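Local coordinates for YkuI protein (Bacillus subtilis, PDB 2BAS), which binds the second messenger cyclic di-GMP and probably cleaves one of its phosphodiester bonds through an EAL domain, at residues Y300-V303 with H304-T308; P361-A364 with E365-W368; F374-N377 with I378-R382. All coordinates share one frame; numbering follows the deposited sequence.

Contact 1: residues Y300-V303 with H304-T308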
ATOM      1  N   TYR A 300      -0.450 -10.175 -28.142  1.00 64.09           N
ATOM      2  CA  TYR A 300      -1.096 -11.476 -28.087  1.00 64.41           C
ATOM      3  C   TYR A 300      -1.090 -12.167 -29.446  1.00 64.20           C
ATOM      4  O   TYR A 300      -0.885 -13.379 -29.526  1.00 64.96           O
ATOM      5  CB  TYR A 300      -2.538 -11.365 -27.555  1.00 64.94           C
ATOM      6  CG  TYR A 300      -3.335 -12.649 -27.675  1.00 64.16           C
ATOM      7  CD1 TYR A 300      -3.054 -13.744 -26.859  1.00 65.29           C
ATOM      8  CD2 TYR A 300      -4.363 -12.775 -28.609  1.00 61.61           C
ATOM      9  CE1 TYR A 300      -3.782 -14.940 -26.970  1.00 62.71           C
ATOM     10  CE2 TYR A 300      -5.093 -13.959 -28.723  1.00 59.30           C
ATOM     11  CZ  TYR A 300      -4.788 -15.038 -27.902  1.00 62.25           C
ATOM     12  OH  TYR A 300      -5.491 -16.218 -27.997  1.00 68.05           O
ATOM     13  N   LYS A 301      -1.323 -11.401 -30.507  1.00 63.34           N
ATOM     14  CA  LYS A 301      -1.375 -11.971 -31.856  1.00 63.91           C
ATOM     15  C   LYS A 301      -0.006 -12.505 -32.266  1.00 64.15           C
ATOM     16  O   LYS A 301       0.089 -13.600 -32.835  1.00 63.91           O
ATOM     17  CB  LYS A 301      -1.901 -10.972 -32.892  1.00 62.12           C
ATOM     18  CG  LYS A 301      -3.241 -10.358 -32.540  1.00 64.30           C
ATOM     19  CD  LYS A 301      -4.043  -9.964 -33.786  1.00 69.35           C
ATOM     20  CE  LYS A 301      -4.970  -8.771 -33.514  1.00 71.03           C
ATOM     21  NZ  LYS A 301      -5.652  -8.824 -32.184  1.00 73.75           N
ATOM     22  N   ARG A 302       1.043 -11.742 -31.950  1.00 63.13           N
ATOM     23  CA  ARG A 302       2.410 -12.143 -32.270  1.00 64.11           C
ATOM     24  C   ARG A 302       2.754 -13.471 -31.590  1.00 64.76           C
ATOM     25  O   ARG A 302       3.229 -14.408 -32.243  1.00 66.72           O
ATOM     26  CB  ARG A 302       3.416 -11.043 -31.902  1.00 63.36           C
ATOM     27  CG  ARG A 302       4.868 -11.386 -32.174  1.00 64.26           C
ATOM     28  CD  ARG A 302       5.227 -11.160 -33.624  1.00 72.63           C
ATOM     29  NE  ARG A 302       6.501 -11.779 -33.994  1.00 79.18           N
ATOM     30  CZ  ARG A 302       6.632 -13.029 -34.448  1.00 80.80           C
ATOM     31  NH1 ARG A 302       5.566 -13.822 -34.581  1.00 80.67           N
ATOM     32  NH2 ARG A 302       7.835 -13.492 -34.764  1.00 75.38           N
ATOM     33  N   VAL A 303       2.476 -13.558 -30.295  1.00 64.81           N
ATOM     34  CA  VAL A 303       2.752 -14.763 -29.519  1.00 64.12           C
ATOM     35  C   VAL A 303       1.905 -15.962 -29.971  1.00 64.44           C
ATOM     36  O   VAL A 303       2.416 -17.076 -30.059  1.00 66.41           O
ATOM     37  CB  VAL A 303       2.628 -14.483 -28.003  1.00 65.55           C
ATOM     38  CG1 VAL A 303       2.651 -15.778 -27.167  1.00 60.55           C
ATOM     39  CG2 VAL A 303       3.747 -13.507 -27.560  1.00 64.51           C
ATOM     40  N   HIS A 304       0.630 -15.735 -30.277  1.00 63.45           N
ATOM     41  CA  HIS A 304      -0.250 -16.797 -30.756  1.00 61.75           C
ATOM     42  C   HIS A 304       0.286 -17.421 -32.067  1.00 62.42           C
ATOM     43  O   HIS A 304       0.294 -18.652 -32.216  1.00 61.90           O
ATOM     44  CB  HIS A 304      -1.675 -16.257 -30.925  1.00 62.72           C
ATOM     45  CG  HIS A 304      -2.699 -17.306 -31.219  1.00 61.95           C
ATOM     46  ND1 HIS A 304      -3.159 -18.190 -30.263  1.00 62.68           N
ATOM     47  CD2 HIS A 304      -3.360 -17.611 -32.361  1.00 64.18           C
ATOM     48  CE1 HIS A 304      -4.054 -18.996 -30.807  1.00 60.98           C
ATOM     49  NE2 HIS A 304      -4.200 -18.663 -32.076  1.00 60.47           N
ATOM     50  N   GLN A 305       0.734 -16.586 -33.007  1.00 61.48           N
ATOM     51  CA  GLN A 305       1.367 -17.089 -34.232  1.00 61.89           C
ATOM     52  C   GLN A 305       2.586 -17.935 -33.904  1.00 61.70           C
ATOM     53  O   GLN A 305       2.697 -19.063 -34.365  1.00 62.54           O
ATOM     54  CB  GLN A 305       1.833 -15.955 -35.119  1.00 62.49           C
ATOM     55  CG  GLN A 305       0.756 -15.236 -35.851  1.00 67.30           C
ATOM     56  CD  GLN A 305       1.331 -14.204 -36.798  1.00 70.59           C
ATOM     57  OE1 GLN A 305       1.128 -14.283 -38.012  1.00 68.99           O
ATOM     58  NE2 GLN A 305       2.077 -13.239 -36.248  1.00 71.74           N
ATOM     59  N   ALA A 306       3.486 -17.384 -33.092  1.00 61.57           N
ATOM     60  CA  ALA A 306       4.723 -18.062 -32.713  1.00 61.76           C
ATOM     61  C   ALA A 306       4.502 -19.438 -32.059  1.00 62.54           C
ATOM     62  O   ALA A 306       5.016 -20.445 -32.556  1.00 63.14           O
ATOM     63  CB  ALA A 306       5.565 -17.165 -31.838  1.00 61.89           C
ATOM     64  N   VAL A 307       3.737 -19.483 -30.967  1.00 61.80           N
ATOM     65  CA  VAL A 307       3.400 -20.750 -30.309  1.00 62.24           C
ATOM     66  C   VAL A 307       2.781 -21.763 -31.296  1.00 63.47           C
ATOM     67  O   VAL A 307       3.418 -22.749 -31.650  1.00 61.95           O
ATOM     68  CB  VAL A 307       2.445 -20.537 -29.109  1.00 62.67           C
ATOM     69  CG1 VAL A 307       2.129 -21.863 -28.454  1.00 60.21           C
ATOM     70  CG2 VAL A 307       3.061 -19.567 -28.073  1.00 63.00           C
ATOM     71  N   THR A 308       1.559 -21.494 -31.756  1.00 64.57           N
ATOM     72  CA  THR A 308       0.842 -22.407 -32.655  1.00 66.93           C
ATOM     73  C   THR A 308       1.686 -22.860 -33.854  1.00 65.93           C
ATOM     74  O   THR A 308       1.624 -24.017 -34.257  1.00 64.55           O
ATOM     75  CB  THR A 308      -0.488 -21.800 -33.157  1.00 68.31           C
ATOM     76  OG1 THR A 308      -0.218 -20.569 -33.837  1.00 74.01           O
ATOM     77  CG2 THR A 308      -1.450 -21.538 -31.986  1.00 67.79           C
TER
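Val303 and Val307 meet one turn apart on the buried side of the long alpha helix 271-311, with CG1 of Val303 lying 3.9 Å from CG2 of Val307. In Val307 the other branch, CG1, is anti to the backbone N (chi1 -180°), which places CG2 beside N and turns it back toward the preceding turn. Beneath the pair Val307 N donates to Val303 O at 2.9 Å, and the same i to i+4 bonding runs from His304 N to Tyr300 O, Gln305 N to Lys301 O and Ala306 N to Arg302 O.

Tyr300 and His304 form a second i, i+4 pair. Their side chains run alongside each other, yet the rings meet obliquely, with centroids 5.6 Å apart and planes at 31°. His304 ND1 finds its partner elsewhere, in a hydrogen bond with Tyr407 OH. On another face Arg302 NH1 is 3.9 Å from Gln305 NE2; the guanidinium and amide planes stand 79° apart, and both atoms carry N-H groups.

Farther out, the valines present compact apolar surfaces to Tyr407, Ile417 and Leu415, seating the helix on the antiparallel sheet. The small Ala306 lets helix 318-328 come close, and Arg302 NH2 adds a salt bridge to Glu328 there. Where the segment ends, Thr308 gives His304 O two bonds from opposite faces of its plane, one from N and one from OG1 at 2.6 Å. The methyl of the same threonine, CG2, sits 3.8 Å above the His304 ring, offset toward its rim.

Contact 2: residues P361-A364 with E365-W368; sequences PEYA and EKNW
Lys366 NZ is gripped by two carboxylates of the second subunit, in salt bridges to OE2 of Glu50 and OE1 of Glu49 of that neighbouring chain, while the methylenes behind it lie against Tyr363. The contact with the ring is made by the far end of the aliphatic chain: Lys366 CE stands 3.4 Å from Tyr363 CD2, and Lys366 CD is 3.6 Å from that same ring carbon. The two side chains cross obliquely. Nearer the backbone, Lys366 CB lies 3.5 Å from Tyr363 O. The lysine runs extended as far as CE and then bends at its last torsion (chi4 -75°), which sets the direction in which the ammonium leaves the ring.

Tyr363 and Lys366 are the first and fourth residues of a type II beta turn, which brings their side chains together. The turn lies in the loop between strand 356-360 and helix 374-384, and through Lys366 this loop meets the second subunit. Glu365, third in the turn, takes a positive phi of 86°, and its long chain ends at an exposed position that suits a carboxylate. Just before it, Ala364 N donates to Pro361 O at 3.0 Å, closing a short 3-10 turn where the ring of Pro361 holds phi near the value the turn needs (-61°). With an alanine in place of Lys366, lacking the ammonium and the methylenes, Glu49 and Glu50 of the second subunit would probably be left without their shared positive partner and the Tyr363 ring less firmly packed on that side.

Tyr363 OH has its own acceptor in Glu397 OE2, and Trp368 NE1 is hydrogen-bonded to Gln345 OE1.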
ATOM      1  N   PRO A 361      18.130 -24.855 -15.988  1.00 62.38           N
ATOM      2  CA  PRO A 361      17.308 -26.003 -15.590  1.00 62.97           C
ATOM      3  C   PRO A 361      16.863 -25.988 -14.126  1.00 64.07           C
ATOM      4  O   PRO A 361      15.789 -26.498 -13.813  1.00 64.87           O
ATOM      5  CB  PRO A 361      18.239 -27.202 -15.826  1.00 61.71           C
ATOM      6  CG  PRO A 361      19.623 -26.624 -15.792  1.00 61.38           C
ATOM      7  CD  PRO A 361      19.467 -25.284 -16.448  1.00 62.07           C
ATOM      8  N   GLU A 362      17.684 -25.414 -13.247  1.00 64.55           N
ATOM      9  CA  GLU A 362      17.407 -25.389 -11.803  1.00 64.81           C
ATOM     10  C   GLU A 362      16.047 -24.772 -11.423  1.00 64.77           C
ATOM     11  O   GLU A 362      15.495 -25.078 -10.373  1.00 65.73           O
ATOM     12  CB  GLU A 362      18.554 -24.711 -11.029  1.00 63.92           C
ATOM     13  CG  GLU A 362      18.746 -23.195 -11.282  1.00 69.75           C
ATOM     14  CD  GLU A 362      19.654 -22.855 -12.481  1.00 73.59           C
ATOM     15  OE1 GLU A 362      19.807 -23.689 -13.404  1.00 73.80           O
ATOM     16  OE2 GLU A 362      20.214 -21.736 -12.494  1.00 69.93           O
ATOM     17  N   TYR A 363      15.506 -23.925 -12.290  1.00 64.30           N
ATOM     18  CA  TYR A 363      14.226 -23.278 -12.025  1.00 64.64           C
ATOM     19  C   TYR A 363      13.022 -24.199 -12.130  1.00 64.84           C
ATOM     20  O   TYR A 363      11.904 -23.793 -11.795  1.00 65.20           O
ATOM     21  CB  TYR A 363      14.031 -22.076 -12.942  1.00 64.11           C
ATOM     22  CG  TYR A 363      14.855 -20.890 -12.536  1.00 67.20           C
ATOM     23  CD1 TYR A 363      16.149 -20.728 -13.017  1.00 70.04           C
ATOM     24  CD2 TYR A 363      14.353 -19.933 -11.655  1.00 70.02           C
ATOM     25  CE1 TYR A 363      16.917 -19.646 -12.648  1.00 70.87           C
ATOM     26  CE2 TYR A 363      15.123 -18.844 -11.271  1.00 70.71           C
ATOM     27  CZ  TYR A 363      16.403 -18.713 -11.778  1.00 68.15           C
ATOM     28  OH  TYR A 363      17.186 -17.647 -11.431  1.00 69.63           O
ATOM     29  N   ALA A 364      13.236 -25.420 -12.610  1.00 64.68           N
ATOM     30  CA  ALA A 364      12.149 -26.384 -12.710  1.00 66.16           C
ATOM     31  C   ALA A 364      11.746 -26.885 -11.328  1.00 66.46           C
ATOM     32  O   ALA A 364      12.599 -27.166 -10.482  1.00 69.17           O
ATOM     33  CB  ALA A 364      12.537 -27.547 -13.615  1.00 65.51           C
ATOM     34  N   GLU A 365      10.441 -27.002 -11.107  1.00 66.25           N
ATOM     35  CA  GLU A 365       9.893 -27.493  -9.834  1.00 66.74           C
ATOM     36  C   GLU A 365       9.712 -26.405  -8.760  1.00 64.92           C
ATOM     37  O   GLU A 365       9.128 -26.669  -7.709  1.00 65.42           O
ATOM     38  CB  GLU A 365      10.711 -28.670  -9.292  1.00 67.42           C
ATOM     39  CG  GLU A 365      10.549 -29.983 -10.077  1.00 70.25           C
ATOM     40  CD  GLU A 365      11.578 -31.028  -9.680  1.00 71.25           C
ATOM     41  OE1 GLU A 365      12.710 -30.643  -9.313  1.00 80.60           O
ATOM     42  OE2 GLU A 365      11.267 -32.238  -9.744  1.00 79.29           O
ATOM     43  N   LYS A 366      10.204 -25.194  -9.024  1.00 61.84           N
ATOM     44  CA  LYS A 366       9.934 -24.044  -8.161  1.00 58.80           C
ATOM     45  C   LYS A 366       8.447 -23.711  -8.253  1.00 57.88           C
ATOM     46  O   LYS A 366       7.818 -23.975  -9.278  1.00 56.42           O
ATOM     47  CB  LYS A 366      10.750 -22.820  -8.592  1.00 58.66           C
ATOM     48  CG  LYS A 366      12.197 -22.766  -8.124  1.00 53.14           C
ATOM     49  CD  LYS A 366      12.843 -21.523  -8.755  1.00 61.35           C
ATOM     50  CE  LYS A 366      14.361 -21.467  -8.572  1.00 62.39           C
ATOM     51  NZ  LYS A 366      14.753 -21.099  -7.189  1.00 62.36           N
ATOM     52  N   ASN A 367       7.896 -23.125  -7.186  1.00 56.26           N
ATOM     53  CA  ASN A 367       6.477 -22.780  -7.140  1.00 54.80           C
ATOM     54  C   ASN A 367       6.224 -21.289  -7.014  1.00 53.68           C
ATOM     55  O   ASN A 367       6.792 -20.649  -6.157  1.00 58.50           O
ATOM     56  CB  ASN A 367       5.779 -23.516  -6.008  1.00 52.85           C
ATOM     57  CG  ASN A 367       4.280 -23.336  -6.055  1.00 55.11           C
ATOM     58  OD1 ASN A 367       3.732 -22.305  -5.640  1.00 58.76           O
ATOM     59  ND2 ASN A 367       3.605 -24.332  -6.586  1.00 54.53           N
ATOM     60  N   TRP A 368       5.347 -20.736  -7.836  1.00 53.42           N
ATOM     61  CA  TRP A 368       5.160 -19.279  -7.844  1.00 56.72           C
ATOM     62  C   TRP A 368       3.831 -18.786  -7.304  1.00 57.29           C
ATOM     63  O   TRP A 368       3.503 -17.603  -7.446  1.00 60.63           O
ATOM     64  CB  TRP A 368       5.370 -18.712  -9.249  1.00 54.34           C
ATOM     65  CG  TRP A 368       6.730 -19.019  -9.738  1.00 57.45           C
ATOM     66  CD1 TRP A 368       7.064 -19.869 -10.741  1.00 55.89           C
ATOM     67  CD2 TRP A 368       7.965 -18.520  -9.196  1.00 59.18           C
ATOM     68  NE1 TRP A 368       8.431 -19.911 -10.880  1.00 61.33           N
ATOM     69  CE2 TRP A 368       9.004 -19.084  -9.948  1.00 59.87           C
ATOM     70  CE3 TRP A 368       8.285 -17.615  -8.171  1.00 61.12           C
ATOM     71  CZ2 TRP A 368      10.353 -18.791  -9.701  1.00 64.23           C
ATOM     72  CZ3 TRP A 368       9.616 -17.327  -7.924  1.00 60.15           C
ATOM     73  CH2 TRP A 368      10.639 -17.926  -8.677  1.00 59.45           C
TER

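Contact 3: residues F374-N377 with I378-R382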
ATOM      1  N   PHE A 374      -0.971 -14.212  -8.948  1.00 56.29           N
ATOM      2  CA  PHE A 374      -0.631 -15.387  -9.734  1.00 57.71           C
ATOM      3  C   PHE A 374      -1.817 -16.349  -9.988  1.00 58.15           C
ATOM      4  O   PHE A 374      -2.072 -16.734 -11.132  1.00 59.50           O
ATOM      5  CB  PHE A 374       0.588 -16.120  -9.154  1.00 58.45           C
ATOM      6  CG  PHE A 374       1.076 -17.243 -10.025  1.00 58.17           C
ATOM      7  CD1 PHE A 374       2.114 -17.045 -10.917  1.00 59.05           C
ATOM      8  CD2 PHE A 374       0.478 -18.500  -9.961  1.00 65.77           C
ATOM      9  CE1 PHE A 374       2.560 -18.076 -11.740  1.00 56.40           C
ATOM     10  CE2 PHE A 374       0.919 -19.539 -10.775  1.00 64.03           C
ATOM     11  CZ  PHE A 374       1.961 -19.319 -11.668  1.00 62.09           C
ATOM     12  N   LEU A 375      -2.524 -16.727  -8.929  1.00 56.42           N
ATOM     13  CA  LEU A 375      -3.655 -17.645  -9.048  1.00 56.48           C
ATOM     14  C   LEU A 375      -4.866 -16.941  -9.674  1.00 57.17           C
ATOM     15  O   LEU A 375      -5.695 -17.570 -10.344  1.00 56.08           O
ATOM     16  CB  LEU A 375      -4.010 -18.255  -7.671  1.00 54.16           C
ATOM     17  CG  LEU A 375      -2.997 -19.227  -7.030  1.00 50.69           C
ATOM     18  CD1 LEU A 375      -3.419 -19.692  -5.647  1.00 45.03           C
ATOM     19  CD2 LEU A 375      -2.728 -20.455  -7.910  1.00 45.93           C
ATOM     20  N   GLU A 376      -4.951 -15.638  -9.420  1.00 57.89           N
ATOM     21  CA  GLU A 376      -5.997 -14.765  -9.939  1.00 61.28           C
ATOM     22  C   GLU A 376      -5.852 -14.739 -11.473  1.00 59.90           C
ATOM     23  O   GLU A 376      -6.830 -14.900 -12.198  1.00 58.51           O
ATOM     24  CB  GLU A 376      -5.831 -13.351  -9.337  1.00 59.88           C
ATOM     25  CG  GLU A 376      -7.098 -12.484  -9.235  1.00 65.15           C
ATOM     26  CD  GLU A 376      -6.806 -10.951  -9.039  1.00 70.02           C
ATOM     27  OE1 GLU A 376      -7.020 -10.422  -7.907  1.00 69.48           O
ATOM     28  OE2 GLU A 376      -6.372 -10.273 -10.023  1.00 74.29           O
ATOM     29  N   ASN A 377      -4.618 -14.560 -11.944  1.00 59.50           N
ATOM     30  CA  ASN A 377      -4.309 -14.547 -13.367  1.00 62.02           C
ATOM     31  C   ASN A 377      -4.656 -15.846 -14.094  1.00 62.82           C
ATOM     32  O   ASN A 377      -5.249 -15.815 -15.176  1.00 64.14           O
ATOM     33  CB  ASN A 377      -2.847 -14.160 -13.608  1.00 61.85           C
ATOM     34  CG  ASN A 377      -2.610 -12.677 -13.415  1.00 63.26           C
ATOM     35  OD1 ASN A 377      -3.536 -11.884 -13.547  1.00 65.50           O
ATOM     36  ND2 ASN A 377      -1.376 -12.295 -13.097  1.00 60.71           N
ATOM     37  N   ILE A 378      -4.279 -16.975 -13.499  1.00 62.47           N
ATOM     38  CA  ILE A 378      -4.658 -18.285 -14.018  1.00 61.91           C
ATOM     39  C   ILE A 378      -6.172 -18.359 -14.188  1.00 62.91           C
ATOM     40  O   ILE A 378      -6.656 -18.662 -15.280  1.00 63.37           O
ATOM     41  CB  ILE A 378      -4.135 -19.416 -13.117  1.00 61.47           C
ATOM     42  CG1 ILE A 378      -2.614 -19.508 -13.276  1.00 57.84           C
ATOM     43  CG2 ILE A 378      -4.794 -20.727 -13.488  1.00 57.75           C
ATOM     44  CD1 ILE A 378      -1.942 -20.267 -12.205  1.00 64.16           C
HETATM   45  N   MSE A 379      -6.907 -18.067 -13.115  1.00 63.61           N
HETATM   46  CA  MSE A 379      -8.363 -17.901 -13.164  1.00 65.36           C
HETATM   47  C   MSE A 379      -8.837 -17.094 -14.360  1.00 64.75           C
HETATM   48  O   MSE A 379      -9.726 -17.532 -15.084  1.00 63.86           O
HETATM   49  CB  MSE A 379      -8.848 -17.182 -11.914  1.00 66.26           C
HETATM   50  CG  MSE A 379      -9.580 -18.045 -10.933  1.00 76.79           C
HETATM   51 SE   MSE A 379     -11.439 -18.277 -11.435  1.00 96.91          SE
HETATM   52  CE  MSE A 379     -11.983 -16.373 -11.484  1.00 91.86           C
ATOM     53  N   ARG A 380      -8.253 -15.907 -14.547  1.00 64.57           N
ATOM     54  CA  ARG A 380      -8.651 -15.010 -15.629  1.00 65.30           C
ATOM     55  C   ARG A 380      -8.359 -15.610 -17.017  1.00 64.57           C
ATOM     56  O   ARG A 380      -9.229 -15.605 -17.889  1.00 63.78           O
ATOM     57  CB  ARG A 380      -8.045 -13.601 -15.462  1.00 65.53           C
ATOM     58  CG  ARG A 380      -8.435 -12.633 -16.589  1.00 73.09           C
ATOM     59  CD  ARG A 380      -8.535 -11.165 -16.160  1.00 85.57           C
ATOM     60  NE  ARG A 380      -7.261 -10.445 -16.231  1.00 90.16           N
ATOM     61  CZ  ARG A 380      -6.433 -10.280 -15.202  1.00 92.78           C
ATOM     62  NH1 ARG A 380      -6.733 -10.786 -14.005  1.00 94.18           N
ATOM     63  NH2 ARG A 380      -5.303  -9.604 -15.371  1.00 87.98           N
HETATM   64  N   MSE A 381      -7.154 -16.144 -17.202  1.00 63.11           N
HETATM   65  CA  MSE A 381      -6.783 -16.781 -18.461  1.00 65.21           C
HETATM   66  C   MSE A 381      -7.687 -17.943 -18.840  1.00 64.12           C
HETATM   67  O   MSE A 381      -8.105 -18.053 -19.986  1.00 63.52           O
HETATM   68  CB  MSE A 381      -5.333 -17.241 -18.430  1.00 63.34           C
HETATM   69  CG  MSE A 381      -4.372 -16.085 -18.491  1.00 62.98           C
HETATM   70 SE   MSE A 381      -2.547 -16.638 -18.753  1.00 74.44          SE
HETATM   71  CE  MSE A 381      -2.029 -17.078 -16.877  1.00 57.36           C
ATOM     72  N   ARG A 382      -7.995 -18.782 -17.855  1.00 65.96           N
ATOM     73  CA  ARG A 382      -8.778 -20.000 -18.027  1.00 66.70           C
ATOM     74  C   ARG A 382     -10.250 -19.709 -18.321  1.00 67.89           C
ATOM     75  O   ARG A 382     -10.976 -20.583 -18.790  1.00 68.89           O
ATOM     76  CB  ARG A 382      -8.632 -20.862 -16.770  1.00 66.80           C
ATOM     77  CG  ARG A 382      -8.955 -22.337 -16.939  1.00 70.21           C
ATOM     78  CD  ARG A 382     -10.347 -22.680 -16.443  1.00 75.81           C
ATOM     79  NE  ARG A 382     -10.476 -22.557 -14.988  1.00 79.64           N
ATOM     80  CZ  ARG A 382     -11.620 -22.713 -14.319  1.00 82.19           C
ATOM     81  NH1 ARG A 382     -12.745 -22.993 -14.967  1.00 80.83           N
ATOM     82  NH2 ARG A 382     -11.644 -22.583 -12.998  1.00 83.62           N
TER
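Asn377 O accepts from the backbone N of Met381 at 2.8 Å. The preceding carbonyls are used in the same way: Glu376 O takes Arg380 N at 2.9 Å, Leu375 O takes Met379 N at 3.1 Å, and Phe374 O takes Ile378 N at 3.2 Å. Met379 and Met381 are both selenomethionine here. One step on, Arg382 N donates to Ile378 O, so the main-chain donors from Ile378 to Arg382 are all satisfied within the helix.

Among the polar side chains, Asn377 and Arg380 lie side by side, and OD1 of Asn377 is 3.4 Å from both NH1 and NH2 of Arg380, the amide and guanidinium planes being turned 75° apart. Glu376 OE2 comes up at the guanidinium edge, but at 4.0 Å from NH1 of Arg380 it stays beyond salt-bridge range; the opposite charges probably still attract. The arginine has a further partner in Phe388, with which it makes a cation-pi interaction.

This is the amphipathic alpha helix 374-384, which lies in the connection between the two outermost strands of the six-stranded antiparallel sheet, 356-360 and 388-394. On its buried side CD1 of Ile378 approaches Phe374 obliquely, 3.3 Å from CE2 of the ring. CG1 of the isoleucine stands beside its backbone N (chi1 -71°), directing CD1 back toward the previous turn, where CD2 of Leu375 also lies close by.

Apolar chains suit this side: Ile378 and Met381 rest on Tyr414 of the sheet, and Met381 also touches Phe388. Leu375, Ile378 and Met379 pack on Glu285, Lys286 and Tyr293 of the second subunit, respectively.

Each contact joins two adjoining segments, so none closes a long loop; the three follow one another along the chain without nesting or crossing. Contact 1 comes first, near the C-terminal end of helix 271-311, where that helix lies on the six-stranded sheet. Contact 2 falls in the loop that leaves strand 356-360, and contact 3 in the helix 374-384 to which that loop leads. Contacts 2 and 3 touch, with Trp368 O 3.6 Å from Phe374 CG, and both also meet the second subunit. Contact 1 stands apart, its nearest atoms about 8 Å from contact 3, yet Tyr407 beside contact 1 and Pro408 beside contact 3 share strand 401-409.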